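Local coordinates for multicopper oxidase (Uncultured bacterium, PDB 4E9X), which probably oxidises substrates at a copper centre and passes the electrons to molecular oxygen bound at clustered copper ions, as other multicopper oxidases do, at residues V212-G217 / R236-I241. Residues are numbered along the deposited sequence; the frame is centred on the assembly and turned at random.
Sequences VTHKDG and RYDVII
A classic beta bulge, in which T213 and H214 together face D238, shifts by one residue the antiparallel register of strands 210-215 and 236-243 in the second cupredoxin-like domain of this multicopper oxidase. T213 N gives D238 O a bond of 2.9 Å, H214 N reaches the same oxygen only weakly, and D238 N returns a bond to H214 O, completing the bulge. With chi1 at 58°, T213 OG1 sits between its backbone N and carbonyl carbon and shares a 2.7 Å hydrogen bond with H214 ND1, in the ring plane, tying the two bulge residues together. An aspartate suits 238 because OD2 pairs with K190 and OD1 bonds T100; its carboxylate, turned 34° from the imidazole, lays OD2 over one ring face. One water joins G217 N to D238 OD1 and another G217 O to OD2. At G217 a CB would jam against the preceding carbonyl O. V212, K215, Y237 and V239 share the face opposite H214 and D238, V212 CG1 touching the tyrosine ring edge and K215 CD lying 3.8 Å from Y237 CE1 as its amine runs on to E235.

In the turn after K215, D216 grips the partner strand twice: its N donates to R236 O at 2.8 Å and its OD1 accepts from R236 N at 3.0 Å. OD1 also salt-bridges K215 NZ, and OD2 takes backbone N-H groups of D227 and T228 of the second subunit. An alanine here would probably leave R236 N and those amides without their acceptor. Arginine suits 236 because NH1 bonds G234 O and NH2 salt-bridges D227 of the second subunit. Its guanidinium lies over D216 CA, nearly parallel (4°) to the D216 carboxylate; OD1 is well off the guanidinium plane, its long 3.6 Å salt bridge to NH1 purely one of charge.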
loop_
_atom_site.group_PDB
_atom_site.type_symbol
_atom_site.label_atom_id
_atom_site.label_comp_id
_atom_site.label_asym_id
_atom_site.label_seq_id
_atom_site.Cartn_x
_atom_site.Cartn_y
_atom_site.Cartn_z
ATOM N N VAL A 212 -5.099 13.743 -9.032
ATOM C CA VAL A 212 -5.970 12.608 -8.658
ATOM C C VAL A 212 -7.370 13.167 -8.397
ATOM O O VAL A 212 -7.584 13.939 -7.454
ATOM C CB VAL A 212 -5.407 11.890 -7.429
ATOM C CG1 VAL A 212 -6.332 10.706 -7.131
ATOM C CG2 VAL A 212 -3.950 11.445 -7.624
ATOM N N THR A 213 -8.328 12.784 -9.261
ATOM C CA THR A 213 -9.670 13.335 -9.163
ATOM C C THR A 213 -10.720 12.356 -8.678
ATOM O O THR A 213 -11.761 12.802 -8.232
ATOM C CB THR A 213 -10.110 13.825 -10.581
ATOM O OG1 THR A 213 -10.051 12.749 -11.511
ATOM C CG2 THR A 213 -9.168 14.912 -11.122
ATOM N N HIS A 214 -10.491 11.043 -8.832
ATOM C CA HIS A 214 -11.520 10.056 -8.471
ATOM C C HIS A 214 -10.894 8.841 -7.797
ATOM O O HIS A 214 -9.831 8.386 -8.240
ATOM C CB HIS A 214 -12.291 9.504 -9.680
ATOM C CG HIS A 214 -13.071 10.498 -10.499
ATOM N ND1 HIS A 214 -12.447 11.497 -11.250
ATOM C CD2 HIS A 214 -14.417 10.621 -10.681
ATOM C CE1 HIS A 214 -13.407 12.165 -11.850
ATOM N NE2 HIS A 214 -14.612 11.668 -11.524
ATOM N N LYS A 215 -11.588 8.378 -6.792
ATOM C CA LYS A 215 -11.213 7.157 -6.079
ATOM C C LYS A 215 -12.352 6.156 -6.290
ATOM O O LYS A 215 -13.509 6.473 -5.986
ATOM C CB LYS A 215 -10.999 7.461 -4.588
ATOM C CG LYS A 215 -11.073 6.282 -3.656
ATOM C CD LYS A 215 -10.025 5.185 -3.901
ATOM C CE LYS A 215 -10.223 4.123 -2.819
ATOM N NZ LYS A 215 -9.731 2.814 -3.291
ATOM N N ASP A 216 -12.000 4.986 -6.859
ATOM C CA ASP A 216 -12.999 3.931 -7.138
ATOM C C ASP A 216 -14.167 4.491 -7.957
ATOM O O ASP A 216 -15.318 4.063 -7.819
ATOM C CB ASP A 216 -13.494 3.284 -5.850
ATOM C CG ASP A 216 -12.333 2.574 -5.090
ATOM O OD1 ASP A 216 -11.251 2.367 -5.675
ATOM O OD2 ASP A 216 -12.598 2.300 -3.903
ATOM N N GLY A 217 -13.858 5.432 -8.868
ATOM C CA GLY A 217 -14.851 5.995 -9.783
ATOM C C GLY A 217 -15.633 7.167 -9.237
ATOM O O GLY A 217 -16.328 7.799 -10.022
ATOM N N ARG A 236 -9.530 1.620 -8.023
ATOM C CA ARG A 236 -9.268 2.433 -9.215
ATOM C C ARG A 236 -8.950 3.845 -8.757
ATOM O O ARG A 236 -9.461 4.356 -7.755
ATOM C CB ARG A 236 -10.467 2.457 -10.189
ATOM C CG ARG A 236 -10.659 1.132 -10.929
ATOM C CD ARG A 236 -11.465 0.099 -10.150
ATOM N NE ARG A 236 -12.810 0.582 -9.889
ATOM C CZ ARG A 236 -13.478 0.470 -8.723
ATOM N NH1 ARG A 236 -12.979 -0.147 -7.663
ATOM N NH2 ARG A 236 -14.709 1.009 -8.641
ATOM N N TYR A 237 -8.065 4.486 -9.532
ATOM C CA TYR A 237 -7.817 5.912 -9.392
ATOM C C TYR A 237 -7.941 6.559 -10.767
ATOM O O TYR A 237 -7.387 5.999 -11.727
ATOM C CB TYR A 237 -6.400 6.201 -8.841
ATOM C CG TYR A 237 -6.346 5.806 -7.378
ATOM C CD1 TYR A 237 -6.670 6.755 -6.385
ATOM C CD2 TYR A 237 -5.987 4.508 -6.972
ATOM C CE1 TYR A 237 -6.630 6.411 -5.018
ATOM C CE2 TYR A 237 -5.947 4.169 -5.632
ATOM C CZ TYR A 237 -6.278 5.122 -4.669
ATOM O OH TYR A 237 -6.246 4.776 -3.314
ATOM N N ASP A 238 -8.615 7.715 -10.868
ATOM C CA ASP A 238 -8.586 8.482 -12.093
ATOM C C ASP A 238 -7.757 9.712 -11.841
ATOM O O ASP A 238 -7.895 10.359 -10.799
ATOM C CB ASP A 238 -9.966 8.958 -12.545
ATOM C CG ASP A 238 -11.058 7.947 -12.838
ATOM O OD1 ASP A 238 -10.913 6.747 -12.534
ATOM O OD2 ASP A 238 -12.060 8.388 -13.423
ATOM N N VAL A 239 -6.915 10.047 -12.828
ATOM C CA VAL A 239 -6.095 11.244 -12.724
ATOM C C VAL A 239 -6.233 12.023 -14.046
ATOM O O VAL A 239 -6.713 11.513 -15.061
ATOM C CB VAL A 239 -4.608 10.908 -12.489
ATOM C CG1 VAL A 239 -4.462 10.007 -11.238
ATOM C CG2 VAL A 239 -3.956 10.260 -13.726
ATOM N N ILE A 240 -5.805 13.283 -13.994
ATOM C CA ILE A 240 -5.649 14.140 -15.177
ATOM C C ILE A 240 -4.185 14.533 -15.287
ATOM O O ILE A 240 -3.572 14.987 -14.307
ATOM C CB ILE A 240 -6.518 15.426 -15.026
ATOM C CG1 ILE A 240 -8.022 15.099 -14.939
ATOM C CG2 ILE A 240 -6.220 16.389 -16.158
ATOM C CD1 ILE A 240 -8.554 14.540 -16.255
ATOM N N ILE A 241 -3.652 14.393 -16.500
ATOM C CA ILE A 241 -2.357 14.976 -16.849
ATOM C C ILE A 241 -2.601 16.052 -17.896
ATOM O O ILE A 241 -3.235 15.786 -18.921
ATOM C CB ILE A 241 -1.359 13.929 -17.375
ATOM C CG1 ILE A 241 -0.918 13.017 -16.216
ATOM C CG2 ILE A 241 -0.175 14.628 -18.054
ATOM C CD1 ILE A 241 0.013 11.891 -16.621
HETATM O O HOH W 1 -9.725 12.110 -14.187
HETATM O O HOH W 2 -11.276 6.059 -9.884
HETATM O O HOH W 3 -14.540 7.669 -12.590
#